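Local structure of putative methyltransferase (Emericella variicolor, 7DMB) at residues K175-A180 / A207-T212; P146-D151 / L168-L173; I344-W349 / Y374-L379. The protein binds S-adenosyl-L-homocysteine and probably acts as a trans-acting methyltransferase in the biosynthesis of the polyketide calbistrin. All coordinates share one frame; numbering follows the deposited sequence.

Contact 1 (K175-A180 / A207-T212); sequences KFYDWA and AGTGGT. With SAH (S-adenosyl-L-homocysteine), chain C.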
# COMPACT_ATOMS: atom_id res chain seq x y z
N LYS A 175 -5.43 7.44 8.11
CA LYS A 175 -6.69 6.71 8.11
C LYS A 175 -6.89 5.97 6.79
O LYS A 175 -7.45 4.87 6.76
CB LYS A 175 -7.83 7.69 8.40
CG LYS A 175 -7.93 8.07 9.89
CD LYS A 175 -8.35 9.52 10.08
CE LYS A 175 -8.99 9.76 11.44
NZ LYS A 175 -9.01 11.22 11.78
N PHE A 176 -6.39 6.55 5.70
CA PHE A 176 -6.43 5.88 4.40
C PHE A 176 -5.63 4.59 4.42
O PHE A 176 -6.12 3.52 4.03
CB PHE A 176 -5.93 6.85 3.33
CG PHE A 176 -5.88 6.27 1.94
CD1 PHE A 176 -6.89 6.56 1.02
CD2 PHE A 176 -4.81 5.48 1.53
CE1 PHE A 176 -6.85 6.04 -0.27
CE2 PHE A 176 -4.76 4.96 0.25
CZ PHE A 176 -5.78 5.25 -0.66
N TYR A 177 -4.38 4.64 4.90
CA TYR A 177 -3.61 3.40 5.01
C TYR A 177 -4.22 2.45 6.05
O TYR A 177 -4.14 1.22 5.88
CB TYR A 177 -2.14 3.71 5.31
CG TYR A 177 -1.43 4.35 4.12
CD1 TYR A 177 -1.44 3.74 2.87
CD2 TYR A 177 -0.76 5.57 4.25
CE1 TYR A 177 -0.80 4.31 1.78
CE2 TYR A 177 -0.12 6.16 3.16
CZ TYR A 177 -0.15 5.52 1.93
OH TYR A 177 0.47 6.09 0.84
N ASP A 178 -4.88 2.99 7.10
CA ASP A 178 -5.66 2.12 7.98
C ASP A 178 -6.75 1.38 7.21
O ASP A 178 -6.99 0.19 7.46
CB ASP A 178 -6.30 2.92 9.12
CG ASP A 178 -5.33 3.19 10.28
OD1 ASP A 178 -4.29 2.50 10.40
OD2 ASP A 178 -5.62 4.11 11.08
N TRP A 179 -7.44 2.06 6.27
CA TRP A 179 -8.48 1.39 5.48
C TRP A 179 -7.89 0.24 4.68
O TRP A 179 -8.43 -0.86 4.68
CB TRP A 179 -9.18 2.35 4.52
CG TRP A 179 -9.96 1.55 3.44
CD1 TRP A 179 -11.20 0.98 3.58
CD2 TRP A 179 -9.52 1.19 2.11
NE1 TRP A 179 -11.56 0.32 2.43
CE2 TRP A 179 -10.56 0.45 1.51
CE3 TRP A 179 -8.36 1.46 1.36
CZ2 TRP A 179 -10.47 -0.05 0.20
CZ3 TRP A 179 -8.28 0.97 0.05
CH2 TRP A 179 -9.33 0.22 -0.51
N ALA A 180 -6.81 0.51 3.92
CA ALA A 180 -6.19 -0.52 3.10
C ALA A 180 -5.75 -1.71 3.95
O ALA A 180 -5.98 -2.87 3.58
CB ALA A 180 -4.99 0.06 2.34
N ALA A 207 7.70 2.39 6.95
CA ALA A 207 6.54 2.16 7.80
C ALA A 207 5.58 3.35 7.82
O ALA A 207 4.39 3.17 8.09
CB ALA A 207 7.01 1.83 9.21
N GLY A 208 6.10 4.54 7.57
CA GLY A 208 5.28 5.72 7.35
C GLY A 208 4.41 6.07 8.53
O GLY A 208 4.89 6.30 9.64
N THR A 209 3.10 6.14 8.26
CA THR A 209 2.08 6.42 9.27
C THR A 209 1.89 5.26 10.24
O THR A 209 1.28 5.44 11.29
CB THR A 209 0.74 6.72 8.60
OG1 THR A 209 0.18 5.51 8.07
CG2 THR A 209 0.91 7.73 7.47
N GLY A 210 2.37 4.06 9.90
CA GLY A 210 2.27 2.92 10.77
C GLY A 210 1.06 2.04 10.56
O GLY A 210 0.74 1.25 11.45
N GLY A 211 0.39 2.14 9.42
CA GLY A 211 -0.82 1.35 9.23
C GLY A 211 -0.57 -0.14 9.33
O GLY A 211 -1.34 -0.87 9.95
N THR A 212 0.52 -0.60 8.72
CA THR A 212 0.86 -2.01 8.82
C THR A 212 1.59 -2.32 10.13
O THR A 212 1.39 -3.39 10.72
CB THR A 212 1.69 -2.43 7.61
OG1 THR A 212 0.91 -2.22 6.43
CG2 THR A 212 2.08 -3.89 7.70
N SAH C . 3.67 1.90 5.07
CA SAH C . 2.94 3.16 4.76
CB SAH C . 2.06 3.02 3.52
CG SAH C . 2.83 3.19 2.22
SD SAH C . 3.39 4.89 1.91
C SAH C . 2.07 3.54 5.96
O SAH C . 2.05 4.76 6.27
OXT SAH C . 1.48 2.62 6.57
C5' SAH C . 5.11 4.60 1.41
C4' SAH C . 6.09 4.91 2.52
O4' SAH C . 7.41 4.47 2.12
C3' SAH C . 6.20 6.40 2.85
O3' SAH C . 6.14 6.57 4.26
C2' SAH C . 7.55 6.79 2.25
O2' SAH C . 8.22 7.84 2.91
C1' SAH C . 8.34 5.49 2.37
N9 SAH C . 9.41 5.38 1.38
C8 SAH C . 9.37 5.88 0.10
N7 SAH C . 10.46 5.63 -0.58
C5 SAH C . 11.28 4.94 0.30
C6 SAH C . 12.57 4.41 0.17
N6 SAH C . 13.29 4.50 -0.95
N1 SAH C . 13.10 3.78 1.24
C2 SAH C . 12.37 3.69 2.36
N3 SAH C . 11.14 4.15 2.60
C4 SAH C . 10.64 4.78 1.52
O HOH W 1 -1.86 4.21 8.98
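With chi1 at -70°, Tyr177 carries its CG anti to the carbonyl carbon and sends its ring off helix 172-181 toward the glycine-rich turn 207-212, where Thr209 meets it. Thr209 has OG1 set between its own backbone N and carbonyl carbon (chi1 73°); this hydroxyl lies oblique to the Tyr177 ring, with OG1 3.9 Å from Tyr177 CD2, and points at the carboxylate of S-adenosyl-L-homocysteine. The homocysteine part is held between the two segments. Its CB sits over the centre of one Tyr177 face, 3.4 Å above the plane, while CD2 of Phe176 lies over the rim of the opposite face. At the far end of the ring, Tyr177 OH is 3.3 Å from the ligand sulfur SD.

The carboxylate is gripped oxygen by oxygen. Its O atom accepts from Thr209 N at 2.6 Å and from Thr209 OG1 at 2.7 Å. The other oxygen, OXT, accepts from Gly211 N at 3.1 Å, with a bent N-H...O angle of 138°. A type II' turn from Ala207 to Gly210, closed by Gly210 N to Ala207 O, shapes the loop, which then leads into helix 211-220. Such a loop between strand 200-205 and a helix is the glycine-rich S-adenosylmethionine-binding loop of Rossmann-like methyltransferases, here meeting the carboxylate end of the ligand, consistent with a GxGxxG pattern.

Beside the pocket, water 1 donates to Thr209 OG1 at 2.6 Å and, at longer range, to Asp178 OD1, whose charge is also paired with Arg248. Thr209 OG1 therefore accepts from the water while donating to the ligand, which probably fixes the rotation of the hydroxyl. Two backbone N-H groups and a hydroxyl probably offset the carboxylate's negative charge, while Tyr177 supplies an aromatic wall beside the aliphatic chain.

Contact 2 (P146-D151 / L168-L173); sequences PWRVYD and LKDGLL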
# COMPACT_ATOMS: atom_id res chain seq x y z
N PRO A 146 -10.44 11.34 -2.48
CA PRO A 146 -10.71 11.76 -3.87
C PRO A 146 -11.41 13.11 -3.96
O PRO A 146 -11.09 13.92 -4.84
CB PRO A 146 -11.56 10.61 -4.43
CG PRO A 146 -11.98 9.79 -3.24
CD PRO A 146 -10.95 9.99 -2.18
N TRP A 147 -12.34 13.40 -3.04
CA TRP A 147 -12.98 14.71 -3.02
C TRP A 147 -11.93 15.82 -2.93
O TRP A 147 -11.98 16.81 -3.68
CB TRP A 147 -13.97 14.81 -1.85
CG TRP A 147 -14.25 16.25 -1.55
CD1 TRP A 147 -13.62 17.04 -0.62
CD2 TRP A 147 -15.19 17.09 -2.22
NE1 TRP A 147 -14.12 18.32 -0.68
CE2 TRP A 147 -15.09 18.37 -1.65
CE3 TRP A 147 -16.11 16.87 -3.25
CZ2 TRP A 147 -15.89 19.43 -2.07
CZ3 TRP A 147 -16.90 17.94 -3.67
CH2 TRP A 147 -16.79 19.20 -3.08
N ARG A 148 -10.97 15.66 -2.02
CA ARG A 148 -9.90 16.66 -1.87
C ARG A 148 -9.04 16.78 -3.12
O ARG A 148 -8.55 17.87 -3.43
CB ARG A 148 -9.00 16.31 -0.68
CG ARG A 148 -9.58 16.49 0.71
CD ARG A 148 -8.46 16.26 1.73
NE ARG A 148 -8.97 16.26 3.10
CZ ARG A 148 -8.25 16.02 4.18
NH1 ARG A 148 -6.96 15.74 4.09
NH2 ARG A 148 -8.85 16.05 5.37
N VAL A 149 -8.79 15.66 -3.82
CA VAL A 149 -8.01 15.74 -5.05
C VAL A 149 -8.76 16.58 -6.08
O VAL A 149 -8.19 17.49 -6.70
CB VAL A 149 -7.72 14.32 -5.58
CG1 VAL A 149 -7.35 14.39 -7.06
CG2 VAL A 149 -6.62 13.67 -4.75
N TYR A 150 -10.04 16.29 -6.27
CA TYR A 150 -10.89 17.13 -7.11
C TYR A 150 -10.85 18.58 -6.65
O TYR A 150 -10.66 19.50 -7.45
CB TYR A 150 -12.33 16.62 -7.08
CG TYR A 150 -13.32 17.76 -7.19
CD1 TYR A 150 -13.53 18.40 -8.41
CD2 TYR A 150 -14.00 18.23 -6.08
CE1 TYR A 150 -14.40 19.44 -8.53
CE2 TYR A 150 -14.87 19.29 -6.19
CZ TYR A 150 -15.07 19.89 -7.43
OH TYR A 150 -15.94 20.95 -7.59
N ASP A 151 -11.02 18.78 -5.34
CA ASP A 151 -11.25 20.11 -4.79
C ASP A 151 -10.00 20.98 -4.81
O ASP A 151 -10.11 22.19 -4.66
CB ASP A 151 -11.77 19.95 -3.35
CG ASP A 151 -12.33 21.22 -2.79
OD1 ASP A 151 -13.13 21.90 -3.47
OD2 ASP A 151 -11.95 21.55 -1.66
N LEU A 168 -2.64 15.25 4.07
CA LEU A 168 -2.25 15.15 5.47
C LEU A 168 -3.34 15.68 6.39
O LEU A 168 -3.47 15.20 7.52
CB LEU A 168 -0.94 15.91 5.73
CG LEU A 168 0.36 15.22 5.33
CD1 LEU A 168 1.58 15.98 5.89
CD2 LEU A 168 0.36 13.76 5.77
N LYS A 169 -4.13 16.64 5.92
CA LYS A 169 -5.08 17.32 6.78
C LYS A 169 -6.00 16.34 7.49
O LYS A 169 -6.48 15.37 6.89
CB LYS A 169 -5.90 18.33 5.98
CG LYS A 169 -6.89 19.11 6.82
CD LYS A 169 -7.32 20.37 6.07
CE LYS A 169 -8.30 21.22 6.86
NZ LYS A 169 -9.70 20.88 6.57
N ASP A 170 -6.22 16.60 8.79
CA ASP A 170 -7.11 15.82 9.64
C ASP A 170 -6.76 14.33 9.65
O ASP A 170 -7.64 13.48 9.83
CB ASP A 170 -8.58 16.03 9.25
CG ASP A 170 -9.12 17.38 9.72
OD1 ASP A 170 -8.72 17.83 10.82
OD2 ASP A 170 -9.92 18.01 9.00
N GLY A 171 -5.48 14.00 9.46
CA GLY A 171 -5.03 12.62 9.57
C GLY A 171 -5.51 11.70 8.48
O GLY A 171 -5.47 10.47 8.65
N LEU A 172 -5.94 12.25 7.34
CA LEU A 172 -6.54 11.43 6.29
C LEU A 172 -5.57 10.36 5.78
O LEU A 172 -5.95 9.21 5.59
CB LEU A 172 -7.02 12.33 5.14
CG LEU A 172 -7.91 11.61 4.14
CD1 LEU A 172 -9.01 12.55 3.64
CD2 LEU A 172 -7.09 11.02 2.99
N LEU A 173 -4.30 10.73 5.55
CA LEU A 173 -3.34 9.76 5.03
C LEU A 173 -3.23 8.52 5.93
O LEU A 173 -3.28 7.38 5.45
CB LEU A 173 -1.96 10.41 4.86
CG LEU A 173 -1.54 10.69 3.42
CD1 LEU A 173 -0.02 10.75 3.32
CD2 LEU A 173 -2.11 9.64 2.46
O HOH W 2 -11.14 16.96 6.87
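The flat guanidinium of Arg148 has CD1 of Leu172 over the centre of one face, 3.6 Å above the plane, while Lys169 O, CB of Asp170 and water 2 lie at its edge, close to the plane. Leu172 comes from the opposite direction to Arg148, and Leu172 CB also reaches Arg148 NH1 at 3.6 Å. The side chain of Lys169 crosses that of Arg148 at about a right angle; its CB approaches NH1, whereas its terminal amine turns away.

The polar core is an end-on grip in which both terminal nitrogens of Arg148 bind a single atom. NH1 and NH2 of Arg148 each donate to Lys169 O at 2.9 Å, and each N-H...O angle is bent, to about 145°. The oxygen lies in the guanidinium plane, but the carbonyl is used unevenly: NH1 is tilted from its plane, and NH2 stands above it, off the lone pairs. Arg148 gets there on a side chain extended from CG to NE, chi2 and chi3 both -173°, spanning the distance from helix 140-157.

Lys169 lies where helix 163-168 gives way to helix 172-181. Lys169 O also accepts from Leu172 N at 3.2 Å, three donors in all, and Gly171 takes the N-cap position of the second helix. Water 2 accepts from Arg148 NH2 at 2.9 Å and donates to Asp170 OD2 at 2.7 Å. It thus bridges opposite charges whose nearest atoms, Arg148 NH2 and Asp170 OD2, are 4.3 Å apart. Arg148 NH1 also makes a weak bond to Val166 O. The arginine ties helix 140-157 to the interhelical turn chiefly through a main-chain carbonyl; its positive charge would probably polarise that carbonyl, with Asp170 probably giving longer-range, water-mediated compensation.

Contact 3 (I344-W349 / Y374-L379); sequences IPPAEW and YNANML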
# COMPACT_ATOMS: atom_id res chain seq x y z
N ILE A 344 2.94 -3.78 -9.42
CA ILE A 344 3.00 -4.99 -10.25
C ILE A 344 2.30 -6.14 -9.52
O ILE A 344 2.27 -6.15 -8.28
CB ILE A 344 4.46 -5.36 -10.60
CG1 ILE A 344 5.31 -5.49 -9.32
CG2 ILE A 344 5.04 -4.35 -11.57
CD1 ILE A 344 6.63 -6.19 -9.52
N PRO A 345 1.72 -7.11 -10.24
CA PRO A 345 1.02 -8.23 -9.57
C PRO A 345 2.02 -9.25 -9.04
O PRO A 345 3.21 -9.15 -9.34
CB PRO A 345 0.16 -8.82 -10.70
CG PRO A 345 0.98 -8.53 -11.97
CD PRO A 345 1.63 -7.18 -11.71
N PRO A 346 1.56 -10.26 -8.27
CA PRO A 346 2.53 -11.18 -7.63
C PRO A 346 3.44 -11.94 -8.59
O PRO A 346 4.62 -12.14 -8.28
CB PRO A 346 1.62 -12.14 -6.84
CG PRO A 346 0.39 -11.36 -6.57
CD PRO A 346 0.20 -10.44 -7.73
N ALA A 347 2.93 -12.40 -9.74
CA ALA A 347 3.78 -13.11 -10.69
C ALA A 347 5.00 -12.28 -11.05
O ALA A 347 6.11 -12.82 -11.22
CB ALA A 347 3.00 -13.48 -11.95
N GLU A 348 4.84 -10.96 -11.14
CA GLU A 348 5.99 -10.12 -11.44
C GLU A 348 6.92 -10.00 -10.24
O GLU A 348 8.14 -10.04 -10.40
CB GLU A 348 5.53 -8.74 -11.91
CG GLU A 348 6.60 -7.94 -12.70
CD GLU A 348 7.44 -8.78 -13.68
OE1 GLU A 348 8.68 -8.58 -13.73
OE2 GLU A 348 6.86 -9.63 -14.40
N TRP A 349 6.36 -9.87 -9.02
CA TRP A 349 7.21 -9.88 -7.83
C TRP A 349 8.04 -11.16 -7.77
O TRP A 349 9.26 -11.11 -7.59
CB TRP A 349 6.36 -9.71 -6.57
CG TRP A 349 5.89 -8.29 -6.35
CD1 TRP A 349 4.62 -7.81 -6.54
CD2 TRP A 349 6.68 -7.18 -5.91
NE1 TRP A 349 4.58 -6.46 -6.25
CE2 TRP A 349 5.83 -6.05 -5.85
CE3 TRP A 349 8.04 -7.03 -5.57
CZ2 TRP A 349 6.29 -4.78 -5.48
CZ3 TRP A 349 8.49 -5.77 -5.17
CH2 TRP A 349 7.61 -4.66 -5.14
N TYR A 374 -7.17 -5.41 -3.68
CA TYR A 374 -6.25 -4.28 -3.69
C TYR A 374 -4.82 -4.71 -3.41
O TYR A 374 -3.95 -4.55 -4.28
CB TYR A 374 -6.74 -3.19 -2.72
CG TYR A 374 -7.64 -2.18 -3.43
CD1 TYR A 374 -7.11 -1.03 -4.01
CD2 TYR A 374 -9.02 -2.41 -3.55
CE1 TYR A 374 -7.93 -0.11 -4.67
CE2 TYR A 374 -9.84 -1.50 -4.23
CZ TYR A 374 -9.29 -0.35 -4.78
OH TYR A 374 -10.08 0.56 -5.45
N ASN A 375 -4.55 -5.30 -2.24
CA ASN A 375 -3.22 -5.71 -1.82
C ASN A 375 -2.99 -7.21 -2.04
O ASN A 375 -3.84 -8.04 -1.70
CB ASN A 375 -3.01 -5.41 -0.34
CG ASN A 375 -2.49 -4.03 -0.07
OD1 ASN A 375 -1.65 -3.52 -0.80
ND2 ASN A 375 -2.97 -3.42 1.01
N ALA A 376 -1.81 -7.56 -2.56
CA ALA A 376 -1.27 -8.91 -2.43
C ALA A 376 -0.33 -8.98 -1.22
O ALA A 376 0.61 -8.18 -1.11
CB ALA A 376 -0.53 -9.34 -3.70
N ASN A 377 -0.59 -9.93 -0.31
CA ASN A 377 0.25 -10.16 0.87
C ASN A 377 1.22 -11.29 0.53
O ASN A 377 0.83 -12.46 0.50
CB ASN A 377 -0.59 -10.53 2.10
CG ASN A 377 -1.56 -9.42 2.52
OD1 ASN A 377 -1.16 -8.42 3.14
ND2 ASN A 377 -2.84 -9.58 2.16
N MET A 378 2.48 -10.93 0.29
CA MET A 378 3.48 -11.86 -0.24
C MET A 378 4.55 -12.16 0.80
O MET A 378 5.11 -11.25 1.42
CB MET A 378 4.13 -11.28 -1.50
CG MET A 378 3.18 -11.09 -2.66
SD MET A 378 3.88 -10.08 -3.98
CE MET A 378 3.58 -8.43 -3.36
N LEU A 379 4.87 -13.44 0.96
CA LEU A 379 5.98 -13.88 1.80
C LEU A 379 7.04 -14.51 0.90
O LEU A 379 6.73 -15.34 0.04
CB LEU A 379 5.50 -14.85 2.88
CG LEU A 379 6.49 -15.20 4.00
CD1 LEU A 379 6.96 -13.96 4.77
CD2 LEU A 379 5.87 -16.21 4.96
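CH-pi and sulfur-aromatic contacts join Met378 to Trp349, together a Met-aromatic contact. The methyl CE lies over one face of the indole, 3.6 Å from the centroid of its five-membered ring and 22° off the normal, with CD1 of Trp349 its nearest atom at 3.4 Å. The sulfur stands more obliquely, SD being 4.0 Å from the same centroid and 40° off the normal. A bend at chi3 (-82°) folds CE onto the ring while SD remains beside CB and CG of Trp349; the two side chains cross at about a right angle. On the opposite indole face lies CD1 of Ile344, so a methyl lies on each face, that of Ile344 over the centre and that of Met378 nearer the rim.

Topologically, helix 346-355, with Pro345 at its N-cap, packs on strand 375-382, which runs antiparallel between strands 306-313 and 358-366 in the seven-stranded sheet. The strand order 3-2-1-4-5-7-6 is that of class I, Rossmann-like methyltransferases.

Apolar packing extends the contact along the strand. Pro346 sets CG 3.6 Å from CB of Ala376, and its CB lies 4.2 Å from SD of Met378. Leu361, on strand 358-366, touches both Pro346 and Met378.

In the fold
Contact 3 is wholly buried and apolar, joining helix 346-355 to strand 375-382, which is antiparallel to both its neighbours in the sheet. Contact 1 is partly buried and built around a ligand, and contact 2, whose centre is about 17 Å from that of the chain, mixes buried and exposed residues with charge and water. Contacts 1 and 2 both use helix 172-181: Leu172 at its start packs on the arginine, its later turns face the S-adenosyl-L-homocysteine pocket, and Lys175 NZ probably bonds to Asp170 O between them. Contact 1 also touches contact 3, where Trp179 meets Tyr374 edge-to-face. Contacts 2 and 3 do not touch; they lie on opposite sides of the chain's centre, their centres about 27 Å apart.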